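Local coordinates for gamma-glutamyltranspeptidase (Ggt) (Helicobacter pylori 26695, PDB 5BPK) that transfers gamma-glutamyl groups from glutathione and related gamma-glutamyl compounds to water or acceptor amino acids, as an N-terminal nucleophile hydrolase, at the interface of chains B and A. Numbering follows the deposited sequence. Chains: chain A, Gamma-glutamyltranspeptidase (Ggt); chain B, Gamma-glutamyltranspeptidase (Ggt).

Four separate patches join the two chains of this Ntn-hydrolase heterodimer, which in this family arises when one precursor cleaves itself to free the catalytic threonine at the start of chain A. Measured throughout between the centres of their C-alpha atoms, contacts 2 and 4 are about 17 Å apart, and both pair strands of the two chains edge to edge. Contact 1, loop against loop, and contact 3, helix 309-329 against helix 142-151 and its neighbours, lie about 38 Å from each other. No residue is shared. With contacts 1 and 4 about 40 Å apart, the chains are tied together at widely spaced points, consistent with one intertwined fold.

Contact 1: the interface of chains B and A. Residues chain B 332, 335-336; chain A 65-68.
The side chain of A:Lys68 leaves its backbone with CG opposite the amide N (chi1 -172°) and stays extended, which lays its methylene chain across one face of the B:Phe335 ring. That ring is swung to the side of its own backbone N (chi1 -72°) and meets the lysine obliquely. CB of A:Lys68 sits over the middle of the ring, 3.8 Å from its centroid, in a CH-pi contact, while CG and CD continue over the CD1 and CG side. Nearer the backbone, CA of A:Lys68 lies 3.5 Å from CE1 of B:Phe335. CB of B:Asp332 touches the same stretch of the lysine chain beside the ring, 3.7 Å from CG of A:Lys68. The charged ends do not meet: NZ of A:Lys68 is 6.9 Å from the carboxylate OD2 of B:Asp332, so any attraction would act only at longer range. At the ring's rim, the carboxylate of A:Glu65 stands almost perpendicular to the ring plane, at 85°, beside CD2. This loop-to-loop patch probably helps to hold the two chains together. A water completes it, lying 2.8 Å from OE2 of A:Glu65 and 3.0 Å from the backbone O of B:Phe335.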
ATOM      1  N   ASP B 332       5.978  14.346   4.542  1.00 11.32           N
ATOM      2  CA  ASP B 332       6.847  13.737   5.559  1.00 10.44           C
ATOM      3  C   ASP B 332       6.991  14.712   6.738  1.00 10.35           C
ATOM      4  O   ASP B 332       7.602  15.770   6.603  1.00 10.48           O
ATOM      5  CB  ASP B 332       8.209  13.441   4.925  1.00 11.09           C
ATOM      6  CG  ASP B 332       9.176  12.733   5.854  1.00 10.20           C
ATOM      7  OD1 ASP B 332       8.900  12.574   7.065  1.00  9.98           O
ATOM      8  OD2 ASP B 332      10.251  12.337   5.340  1.00 10.44           O
ATOM      9  N   PHE B 335      10.043  16.724   7.876  1.00 12.05           N
ATOM     10  CA  PHE B 335      10.438  17.898   7.097  1.00 12.91           C
ATOM     11  C   PHE B 335       9.442  19.045   7.124  1.00 13.16           C
ATOM     12  O   PHE B 335       9.840  20.186   6.953  1.00 14.96           O
ATOM     13  CB  PHE B 335      10.687  17.513   5.631  1.00 13.28           C
ATOM     14  CG  PHE B 335      11.945  16.717   5.433  1.00 12.41           C
ATOM     15  CD1 PHE B 335      11.989  15.391   5.812  1.00 12.80           C
ATOM     16  CD2 PHE B 335      13.093  17.303   4.927  1.00 13.61           C
ATOM     17  CE1 PHE B 335      13.141  14.649   5.674  1.00 14.05           C
ATOM     18  CE2 PHE B 335      14.262  16.550   4.776  1.00 15.29           C
ATOM     19  CZ  PHE B 335      14.279  15.231   5.149  1.00 13.49           C
ATOM     20  N   VAL B 336       8.153  18.725   7.256  1.00 12.44           N
ATOM     21  CA  VAL B 336       7.082  19.715   7.235  1.00 12.87           C
ATOM     22  C   VAL B 336       6.130  19.470   8.404  1.00 11.56           C
ATOM     23  O   VAL B 336       6.091  18.382   8.988  1.00 13.24           O
ATOM     24  CB  VAL B 336       6.303  19.688   5.890  1.00 12.89           C
ATOM     25  CG1 VAL B 336       7.246  19.933   4.727  1.00 12.93           C
ATOM     26  CG2 VAL B 336       5.574  18.356   5.701  1.00 15.04           C
TER
ATOM     27  N   GLU A  65      12.803  17.011  -1.193  1.00 15.13           N
ATOM     28  CA  GLU A  65      14.015  17.445  -0.487  1.00 15.08           C
ATOM     29  C   GLU A  65      14.895  16.215  -0.283  1.00 13.68           C
ATOM     30  O   GLU A  65      14.382  15.096  -0.138  1.00 13.77           O
ATOM     31  CB  GLU A  65      13.690  18.035   0.892  1.00 18.01           C
ATOM     32  CG  GLU A  65      13.561  19.540   0.946  1.00 23.54           C
ATOM     33  CD  GLU A  65      13.575  20.075   2.369  1.00 19.93           C
ATOM     34  OE1 GLU A  65      14.669  20.342   2.933  1.00 23.35           O
ATOM     35  OE2 GLU A  65      12.487  20.237   2.929  1.00 21.98           O
ATOM     36  N   ALA A  66      16.209  16.410  -0.240  1.00 13.24           N
ATOM     37  CA  ALA A  66      17.120  15.289  -0.000  1.00 12.71           C
ATOM     38  C   ALA A  66      16.727  14.579   1.288  1.00 14.22           C
ATOM     39  O   ALA A  66      16.395  15.239   2.278  1.00 14.10           O
ATOM     40  CB  ALA A  66      18.569  15.770   0.066  1.00 14.60           C
ATOM     41  N   ASN A  67      16.726  13.242   1.233  1.00 13.00           N
ATOM     42  CA  ASN A  67      16.386  12.338   2.358  1.00 12.18           C
ATOM     43  C   ASN A  67      14.916  12.264   2.754  1.00 11.30           C
ATOM     44  O   ASN A  67      14.548  11.438   3.593  1.00 11.80           O
ATOM     45  CB  ASN A  67      17.214  12.639   3.613  1.00 13.50           C
ATOM     46  CG  ASN A  67      18.677  12.396   3.414  1.00 16.21           C
ATOM     47  OD1 ASN A  67      19.069  11.453   2.724  1.00 16.56           O
ATOM     48  ND2 ASN A  67      19.513  13.237   4.042  1.00 16.22           N
ATOM     49  N   LYS A  68      14.078  13.114   2.169  1.00 10.75           N
ATOM     50  CA  LYS A  68      12.658  13.169   2.539  1.00 10.42           C
ATOM     51  C   LYS A  68      11.918  11.954   1.959  1.00 10.35           C
ATOM     52  O   LYS A  68      12.259  11.457   0.901  1.00 10.32           O
ATOM     53  CB  LYS A  68      12.046  14.467   2.019  1.00 12.04           C
ATOM     54  CG  LYS A  68      10.625  14.790   2.468  1.00 12.54           C
ATOM     55  CD  LYS A  68      10.256  16.203   2.046  1.00 11.99           C
ATOM     56  CE  LYS A  68       8.806  16.561   2.287  1.00 13.36           C
ATOM     57  NZ  LYS A  68       8.456  17.841   1.604  1.00 12.15           N
TER
HETATM   58  O   HOH W   1      12.342  20.981   5.581  1.00 21.48           O

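Contact 2: the interface of chains B and A. Residues chain B 90-91, 97, 277; chain A 11, 78, 80, 83, 85.
B:His91, at the end of strand 85-91, brings its imidazole against A:Leu80 of strand 77-81, and these two side chains form the centre of the patch. CD2 of A:Leu80 rests over one face of the ring, offset toward its rim and 3.9 Å from its centroid, a CH-pi contact. Holding CG opposite the backbone N (chi1 170°), B:His91 projects its ring toward chain A, where the backbone O of A:Gly11 lies at the edge, in plane, 3.3 Å from CD2 of B:His91. CG2 of A:Val85 packs against the same ring carbon at 3.5 Å. Within chain B, ND1 of B:His91 donates a hydrogen bond of 2.6 Å to the amide OD1 of B:Asn97; the acceptor lies close to the ring plane, and this bond should restrain rotation of the imidazole. A:Ile78, next in buried surface, uses its CD1 methyl to touch CB of B:His91 at 3.8 Å. Its backbone pairs antiparallel with B:Ile277: N of B:Ile277 donates to O of A:Ile78 at 2.8 Å, and N of A:Ile78 returns a bond to O of B:Ile277 at 2.9 Å. The site thereby extends a beta-sheet from one chain into the other and probably helps to set their register, with the imidazole laid by one face against aliphatic groups of chain A.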
ATOM      1  N   ILE B  90       1.513  -2.793  13.353  1.00  9.61           N
ATOM      2  CA  ILE B  90       1.656  -4.004  14.151  1.00 11.56           C
ATOM      3  C   ILE B  90       0.957  -3.822  15.486  1.00 10.71           C
ATOM      4  O   ILE B  90       1.163  -2.813  16.149  1.00 12.53           O
ATOM      5  CB  ILE B  90       3.134  -4.333  14.406  1.00 12.19           C
ATOM      6  CG1 ILE B  90       3.873  -4.554  13.073  1.00 12.73           C
ATOM      7  CG2 ILE B  90       3.240  -5.564  15.319  1.00 15.44           C
ATOM      8  CD1 ILE B  90       5.395  -4.600  13.184  1.00 15.34           C
ATOM      9  N   HIS B  91       0.119  -4.789  15.853  1.00 11.00           N
ATOM     10  CA  HIS B  91      -0.468  -4.856  17.190  1.00 12.46           C
ATOM     11  C   HIS B  91       0.156  -6.059  17.878  1.00 12.91           C
ATOM     12  O   HIS B  91       0.116  -7.163  17.346  1.00 12.95           O
ATOM     13  CB  HIS B  91      -1.993  -4.989  17.128  1.00 12.98           C
ATOM     14  CG  HIS B  91      -2.616  -5.301  18.452  1.00 14.01           C
ATOM     15  ND1 HIS B  91      -2.995  -4.326  19.349  1.00 16.90           N
ATOM     16  CD2 HIS B  91      -2.892  -6.485  19.046  1.00 15.94           C
ATOM     17  CE1 HIS B  91      -3.490  -4.897  20.433  1.00 14.56           C
ATOM     18  NE2 HIS B  91      -3.441  -6.207  20.276  1.00 17.66           N
ATOM     19  N   ASN B  97       0.675  -0.873  20.149  1.00 14.41           N
ATOM     20  CA  ASN B  97       0.478  -0.673  18.714  1.00 13.42           C
ATOM     21  C   ASN B  97       1.601   0.192  18.171  1.00 13.50           C
ATOM     22  O   ASN B  97       1.889   1.260  18.717  1.00 15.59           O
ATOM     23  CB  ASN B  97      -0.872  -0.018  18.440  1.00 15.08           C
ATOM     24  CG  ASN B  97      -2.026  -0.825  18.981  1.00 15.76           C
ATOM     25  OD1 ASN B  97      -2.317  -1.926  18.501  1.00 17.08           O
ATOM     26  ND2 ASN B  97      -2.684  -0.294  19.997  1.00 17.03           N
ATOM     27  N   ILE B 277      -6.347   1.629  14.137  1.00 11.57           N
ATOM     28  CA  ILE B 277      -4.883   1.792  14.187  1.00 11.72           C
ATOM     29  C   ILE B 277      -4.378   1.778  12.752  1.00 10.22           C
ATOM     30  O   ILE B 277      -4.504   0.767  12.070  1.00 10.94           O
ATOM     31  CB  ILE B 277      -4.192   0.635  14.965  1.00 11.73           C
ATOM     32  CG1 ILE B 277      -4.851   0.446  16.341  1.00 12.38           C
ATOM     33  CG2 ILE B 277      -2.669   0.870  15.088  1.00 12.95           C
ATOM     34  CD1 ILE B 277      -4.624   1.581  17.302  1.00 19.15           C
TER
ATOM     35  N   GLY A  11      -2.343 -13.259  19.627  1.00 15.17           N
ATOM     36  CA  GLY A  11      -2.913 -11.924  19.576  1.00 14.13           C
ATOM     37  C   GLY A  11      -2.055 -10.888  18.885  1.00 14.06           C
ATOM     38  O   GLY A  11      -2.393  -9.711  18.888  1.00 15.97           O
ATOM     39  N   ILE A  78      -5.206  -1.944  11.424  1.00 10.50           N
ATOM     40  CA  ILE A  78      -5.711  -2.927  12.367  1.00 11.10           C
ATOM     41  C   ILE A  78      -6.852  -2.265  13.141  1.00 11.30           C
ATOM     42  O   ILE A  78      -6.708  -1.139  13.628  1.00 10.57           O
ATOM     43  CB  ILE A  78      -4.609  -3.418  13.330  1.00 10.55           C
ATOM     44  CG1 ILE A  78      -3.514  -4.147  12.547  1.00 12.24           C
ATOM     45  CG2 ILE A  78      -5.205  -4.312  14.408  1.00 12.49           C
ATOM     46  CD1 ILE A  78      -2.277  -4.477  13.367  1.00 14.38           C
ATOM     47  N   LEU A  80      -9.328  -2.738  16.428  1.00 12.85           N
ATOM     48  CA  LEU A  80      -9.408  -3.443  17.707  1.00 13.28           C
ATOM     49  C   LEU A  80     -10.789  -3.311  18.306  1.00 14.72           C
ATOM     50  O   LEU A  80     -11.457  -2.295  18.139  1.00 15.02           O
ATOM     51  CB  LEU A  80      -8.385  -2.887  18.708  1.00 13.83           C
ATOM     52  CG  LEU A  80      -6.940  -2.812  18.213  1.00 13.93           C
ATOM     53  CD1 LEU A  80      -6.067  -2.049  19.223  1.00 18.52           C
ATOM     54  CD2 LEU A  80      -6.376  -4.201  17.941  1.00 13.83           C
ATOM     55  N   ASN A  83      -9.433  -3.587  22.836  1.00 25.18           N
ATOM     56  CA  ASN A  83      -7.976  -3.737  22.711  1.00 24.84           C
ATOM     57  C   ASN A  83      -7.505  -5.102  22.192  1.00 22.09           C
ATOM     58  O   ASN A  83      -6.339  -5.448  22.353  1.00 23.67           O
ATOM     59  CB  ASN A  83      -7.252  -3.380  24.031  1.00 26.68           C
ATOM     60  CG  ASN A  83      -6.972  -1.898  24.164  1.00 30.33           C
ATOM     61  OD1 ASN A  83      -7.337  -1.276  25.162  1.00 37.40           O
ATOM     62  ND2 ASN A  83      -6.317  -1.320  23.160  1.00 28.88           N
ATOM     63  N   VAL A  85      -7.473  -7.782  18.674  1.00 13.82           N
ATOM     64  CA  VAL A  85      -7.542  -7.749  17.213  1.00 13.72           C
ATOM     65  C   VAL A  85      -8.934  -8.157  16.753  1.00 13.14           C
ATOM     66  O   VAL A  85      -9.458  -9.209  17.167  1.00 16.04           O
ATOM     67  CB  VAL A  85      -6.472  -8.669  16.581  1.00 14.26           C
ATOM     68  CG1 VAL A  85      -6.619  -8.737  15.055  1.00 14.82           C
ATOM     69  CG2 VAL A  85      -5.072  -8.185  16.964  1.00 17.55           C
TER

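Contact 3: the interface of chains B and A. Residues chain B 309, 312-313; chain A 124, 133, 140, 144, 148.
The backbone O of B:Ser309 faces a methyl group, CD2 of A:Leu148, at 3.7 Å; this is a van der Waals contact, and the patch rests mainly on apolar packing. CB of the same serine lies against CG of A:Leu148 at 3.9 Å. One turn further along the helix, B:Ile312 is the chief chain B contributor and divides its branches among several partners. Its CG2 methyl stands over the centre of the A:Phe124 ring, 3.8 Å from the centroid, in a CH-pi contact. The CG1 branch lies beside the backbone N (chi1 -66°) and reaches CE2 of A:Phe124 at 3.8 Å; the two branches thus lie on the same face of the ring, CG2 over its middle and CG1 toward CE2. For its part, A:Phe124 takes the less usual rotamer with CG between its backbone N and carbonyl carbon (chi1 62°), presenting a face to the isoleucine. CG2 is also met from another direction by CD1 of A:Leu148, 3.9 Å away, whose side chain runs at about a right angle to the isoleucine. The outer methyl, CD1 of B:Ile312, approaches CE of A:Met140 tip to tip at 4.1 Å. CG1 of A:Val144 packs against the same methyl, its side chain likewise crossing the isoleucine at about a right angle. The isoleucine is thus inserted from the first turn of helix 309-329 of chain B between helix 142-151 of chain A and the A:Phe124 loop, with strand 133-135 beside it.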
ATOM      1  N   SER B 309     -28.100   5.367  -1.350  1.00 11.59           N
ATOM      2  CA  SER B 309     -27.560   6.644  -1.875  1.00 13.08           C
ATOM      3  C   SER B 309     -27.294   7.678  -0.758  1.00 14.37           C
ATOM      4  O   SER B 309     -26.308   8.397  -0.818  1.00 11.99           O
ATOM      5  CB  SER B 309     -28.453   7.244  -2.963  1.00 14.85           C
ATOM      6  OG  SER B 309     -29.681   7.696  -2.432  1.00 16.48           O
ATOM      7  N   ILE B 312     -23.878   6.628   0.732  1.00 12.17           N
ATOM      8  CA  ILE B 312     -22.805   6.870  -0.245  1.00 10.95           C
ATOM      9  C   ILE B 312     -22.491   8.375  -0.306  1.00 12.63           C
ATOM     10  O   ILE B 312     -21.315   8.782  -0.351  1.00 13.68           O
ATOM     11  CB  ILE B 312     -23.185   6.322  -1.634  1.00 11.59           C
ATOM     12  CG1 ILE B 312     -23.294   4.790  -1.596  1.00 11.90           C
ATOM     13  CG2 ILE B 312     -22.187   6.771  -2.719  1.00 12.72           C
ATOM     14  CD1 ILE B 312     -23.927   4.179  -2.816  1.00 12.49           C
ATOM     15  N   HIS B 313     -23.553   9.186  -0.301  1.00 12.97           N
ATOM     16  CA  HIS B 313     -23.443  10.653  -0.313  1.00 13.43           C
ATOM     17  C   HIS B 313     -22.641  11.187   0.878  1.00 13.12           C
ATOM     18  O   HIS B 313     -21.706  11.980   0.712  1.00 12.48           O
ATOM     19  CB  HIS B 313     -24.851  11.275  -0.353  1.00 13.02           C
ATOM     20  CG  HIS B 313     -24.867  12.769  -0.273  1.00 17.34           C
ATOM     21  ND1 HIS B 313     -24.028  13.563  -1.024  1.00 19.84           N
ATOM     22  CD2 HIS B 313     -25.657  13.612   0.432  1.00 19.74           C
ATOM     23  CE1 HIS B 313     -24.290  14.834  -0.773  1.00 21.62           C
ATOM     24  NE2 HIS B 313     -25.274  14.892   0.107  1.00 17.55           N
TER
ATOM     25  N   PHE A 124     -17.039   2.400  -4.292  1.00 11.34           N
ATOM     26  CA  PHE A 124     -17.090   3.708  -4.961  1.00 11.29           C
ATOM     27  C   PHE A 124     -15.906   4.535  -4.484  1.00 11.88           C
ATOM     28  O   PHE A 124     -15.207   4.153  -3.553  1.00 12.43           O
ATOM     29  CB  PHE A 124     -18.417   4.452  -4.711  1.00 10.60           C
ATOM     30  CG  PHE A 124     -18.675   4.773  -3.269  1.00 10.00           C
ATOM     31  CD1 PHE A 124     -18.236   5.970  -2.708  1.00 10.97           C
ATOM     32  CD2 PHE A 124     -19.329   3.861  -2.463  1.00 11.13           C
ATOM     33  CE1 PHE A 124     -18.464   6.246  -1.366  1.00 12.86           C
ATOM     34  CE2 PHE A 124     -19.543   4.119  -1.126  1.00 10.46           C
ATOM     35  CZ  PHE A 124     -19.108   5.313  -0.567  1.00 11.31           C
ATOM     36  N   LEU A 133     -17.640  10.736  -9.168  1.00 11.78           N
ATOM     37  CA  LEU A 133     -17.895   9.589  -8.293  1.00 13.77           C
ATOM     38  C   LEU A 133     -17.589   8.345  -9.113  1.00 13.28           C
ATOM     39  O   LEU A 133     -18.342   7.971 -10.018  1.00 13.30           O
ATOM     40  CB  LEU A 133     -19.339   9.580  -7.765  1.00 14.85           C
ATOM     41  CG  LEU A 133     -19.685   8.478  -6.739  1.00 11.34           C
ATOM     42  CD1 LEU A 133     -18.860   8.631  -5.439  1.00 13.06           C
ATOM     43  CD2 LEU A 133     -21.185   8.551  -6.436  1.00 15.74           C
ATOM     44  N   MET A 140     -23.637  -0.353  -8.987  1.00 13.18           N
ATOM     45  CA  MET A 140     -24.653   0.626  -8.613  1.00 14.01           C
ATOM     46  C   MET A 140     -25.857   0.533  -9.552  1.00 14.12           C
ATOM     47  O   MET A 140     -25.721   0.781 -10.754  1.00 15.25           O
ATOM     48  CB  MET A 140     -24.054   2.039  -8.683  1.00 15.73           C
ATOM     49  CG  MET A 140     -24.949   3.125  -8.179  1.00 17.13           C
ATOM     50  SD  MET A 140     -24.123   4.731  -8.204  1.00 16.15           S
ATOM     51  CE  MET A 140     -23.007   4.526  -6.816  1.00 15.54           C
ATOM     52  N   VAL A 144     -30.187   4.016  -7.639  1.00 11.30           N
ATOM     53  CA  VAL A 144     -29.153   4.674  -6.836  1.00 10.78           C
ATOM     54  C   VAL A 144     -28.369   5.682  -7.693  1.00 12.64           C
ATOM     55  O   VAL A 144     -28.150   6.815  -7.271  1.00 14.07           O
ATOM     56  CB  VAL A 144     -28.204   3.624  -6.195  1.00 11.96           C
ATOM     57  CG1 VAL A 144     -27.056   4.301  -5.440  1.00 12.39           C
ATOM     58  CG2 VAL A 144     -28.998   2.711  -5.243  1.00 11.90           C
ATOM     59  N   LEU A 148     -28.140   9.742  -6.983  1.00 13.95           N
ATOM     60  CA  LEU A 148     -26.854  10.408  -6.794  1.00 13.30           C
ATOM     61  C   LEU A 148     -26.576  11.453  -7.894  1.00 13.74           C
ATOM     62  O   LEU A 148     -26.039  12.536  -7.599  1.00 15.60           O
ATOM     63  CB  LEU A 148     -25.725   9.378  -6.705  1.00 14.21           C
ATOM     64  CG  LEU A 148     -25.710   8.560  -5.409  1.00 13.42           C
ATOM     65  CD1 LEU A 148     -24.758   7.370  -5.544  1.00 15.16           C
ATOM     66  CD2 LEU A 148     -25.326   9.451  -4.202  1.00 11.93           C
TER

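Contact 4: the interface of chains B and A. Residues chain B 32-34, 39; chain A 178-180.
Backbone hydrogen bonds join B:Ile32 to A:Gly180 and B:Asn34 to A:Phe178, pairing strand 32-34 antiparallel with strand 176-181. At one end, N of B:Ile32 donates to O of A:Gly180 at 2.8 Å, and N of A:Gly180 donates back to O of B:Ile32, also at 2.8 Å. At the other, N of B:Asn34 bonds to O of A:Phe178 at 2.9 Å, and the reciprocal bond from N of A:Phe178 to O of B:Asn34 has the same length. The second pair is the straighter, at 164° and 166° at the hydrogen. Between them, B:Lys33 and A:Tyr179 form the intervening bridge and send their side chains the same way, side by side. The extended lysine, with CG opposite its backbone N (chi1 -176°), brings CG to 3.9 Å from CE1 of A:Tyr179, its CG and CD lying beside the CE1 corner of the ring. Farther out, B:Leu39 of strand 38-41 sets its CD1 methyl 3.7 Å from CA of A:Gly180 and runs antiparallel to the A:Phe178 side chain, near its CB. This edge-to-edge pairing adds the short strand of chain B to the chain A sheet and probably anchors the start of chain B. At its margin, the backbone carbonyl O of B:Asn34 lies in plane at the edge of the A:Phe178 ring, 3.4 Å from CD1.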
ATOM      1  N   ILE B  32     -12.162 -17.823   4.332  1.00 13.05           N
ATOM      2  CA  ILE B  32     -11.158 -18.785   4.760  1.00 14.68           C
ATOM      3  C   ILE B  32     -11.273 -18.852   6.282  1.00 14.68           C
ATOM      4  O   ILE B  32     -11.528 -17.828   6.929  1.00 14.60           O
ATOM      5  CB  ILE B  32      -9.738 -18.297   4.370  1.00 15.74           C
ATOM      6  CG1 ILE B  32      -9.614 -18.117   2.848  1.00 16.79           C
ATOM      7  CG2 ILE B  32      -8.672 -19.252   4.891  1.00 18.57           C
ATOM      8  CD1 ILE B  32      -8.434 -17.228   2.419  1.00 22.70           C
ATOM      9  N   LYS B  33     -11.093 -20.044   6.854  1.00 16.56           N
ATOM     10  CA  LYS B  33     -11.236 -20.243   8.295  1.00 15.94           C
ATOM     11  C   LYS B  33     -10.030 -20.975   8.884  1.00 16.16           C
ATOM     12  O   LYS B  33      -9.539 -21.941   8.304  1.00 17.18           O
ATOM     13  CB  LYS B  33     -12.515 -21.034   8.588  1.00 19.39           C
ATOM     14  CG  LYS B  33     -12.843 -21.241  10.058  1.00 23.62           C
ATOM     15  CD  LYS B  33     -14.075 -22.148  10.199  1.00 27.00           C
ATOM     16  CE  LYS B  33     -14.457 -22.379  11.648  1.00 30.15           C
ATOM     17  NZ  LYS B  33     -15.782 -23.072  11.746  1.00 32.49           N
ATOM     18  N   ASN B  34      -9.546 -20.484  10.024  1.00 13.99           N
ATOM     19  CA  ASN B  34      -8.554 -21.196  10.827  1.00 14.74           C
ATOM     20  C   ASN B  34      -8.904 -21.081  12.299  1.00 16.17           C
ATOM     21  O   ASN B  34      -9.345 -20.025  12.764  1.00 16.61           O
ATOM     22  CB  ASN B  34      -7.149 -20.656  10.556  1.00 15.18           C
ATOM     23  CG  ASN B  34      -6.070 -21.526  11.158  1.00 13.91           C
ATOM     24  OD1 ASN B  34      -5.784 -21.432  12.353  1.00 16.10           O
ATOM     25  ND2 ASN B  34      -5.463 -22.378  10.329  1.00 17.36           N
ATOM     26  N   LEU B  39      -3.935 -16.849  10.481  1.00 12.37           N
ATOM     27  CA  LEU B  39      -3.918 -16.741   9.019  1.00 10.89           C
ATOM     28  C   LEU B  39      -2.833 -15.789   8.550  1.00 10.56           C
ATOM     29  O   LEU B  39      -2.544 -14.776   9.201  1.00 11.37           O
ATOM     30  CB  LEU B  39      -5.271 -16.255   8.476  1.00 10.97           C
ATOM     31  CG  LEU B  39      -6.434 -17.245   8.532  1.00 11.01           C
ATOM     32  CD1 LEU B  39      -7.748 -16.573   8.139  1.00 12.46           C
ATOM     33  CD2 LEU B  39      -6.161 -18.444   7.650  1.00 12.59           C
TER
ATOM     34  N   PHE A 178     -10.310 -17.389  13.272  1.00 13.65           N
ATOM     35  CA  PHE A 178      -9.776 -16.470  12.282  1.00 12.22           C
ATOM     36  C   PHE A 178     -10.488 -16.679  10.954  1.00 12.55           C
ATOM     37  O   PHE A 178     -10.505 -17.791  10.428  1.00 14.72           O
ATOM     38  CB  PHE A 178      -8.285 -16.724  12.091  1.00 14.24           C
ATOM     39  CG  PHE A 178      -7.487 -16.581  13.347  1.00 12.79           C
ATOM     40  CD1 PHE A 178      -7.436 -17.620  14.270  1.00 15.81           C
ATOM     41  CD2 PHE A 178      -6.774 -15.423  13.614  1.00 12.70           C
ATOM     42  CE1 PHE A 178      -6.705 -17.503  15.443  1.00 17.32           C
ATOM     43  CE2 PHE A 178      -6.035 -15.303  14.788  1.00 14.21           C
ATOM     44  CZ  PHE A 178      -6.004 -16.346  15.704  1.00 15.51           C
ATOM     45  N   TYR A 179     -11.071 -15.601  10.430  1.00 12.64           N
ATOM     46  CA  TYR A 179     -11.731 -15.601   9.130  1.00 13.05           C
ATOM     47  C   TYR A 179     -10.955 -14.698   8.189  1.00 12.75           C
ATOM     48  O   TYR A 179     -10.563 -13.595   8.561  1.00 15.10           O
ATOM     49  CB  TYR A 179     -13.173 -15.103   9.241  1.00 13.40           C
ATOM     50  CG  TYR A 179     -14.079 -16.041   9.990  1.00 17.01           C
ATOM     51  CD1 TYR A 179     -14.395 -17.288   9.463  1.00 18.87           C
ATOM     52  CD2 TYR A 179     -14.626 -15.687  11.211  1.00 23.94           C
ATOM     53  CE1 TYR A 179     -15.228 -18.161  10.137  1.00 21.35           C
ATOM     54  CE2 TYR A 179     -15.466 -16.559  11.897  1.00 23.09           C
ATOM     55  CZ  TYR A 179     -15.761 -17.788  11.352  1.00 22.43           C
ATOM     56  OH  TYR A 179     -16.593 -18.653  12.040  1.00 28.00           O
ATOM     57  N   GLY A 180     -10.720 -15.175   6.972  1.00 12.87           N
ATOM     58  CA  GLY A 180      -9.952 -14.424   6.000  1.00 13.01           C
ATOM     59  C   GLY A 180     -10.629 -14.267   4.663  1.00 11.32           C
ATOM     60  O   GLY A 180     -11.480 -15.061   4.276  1.00 12.70           O
TER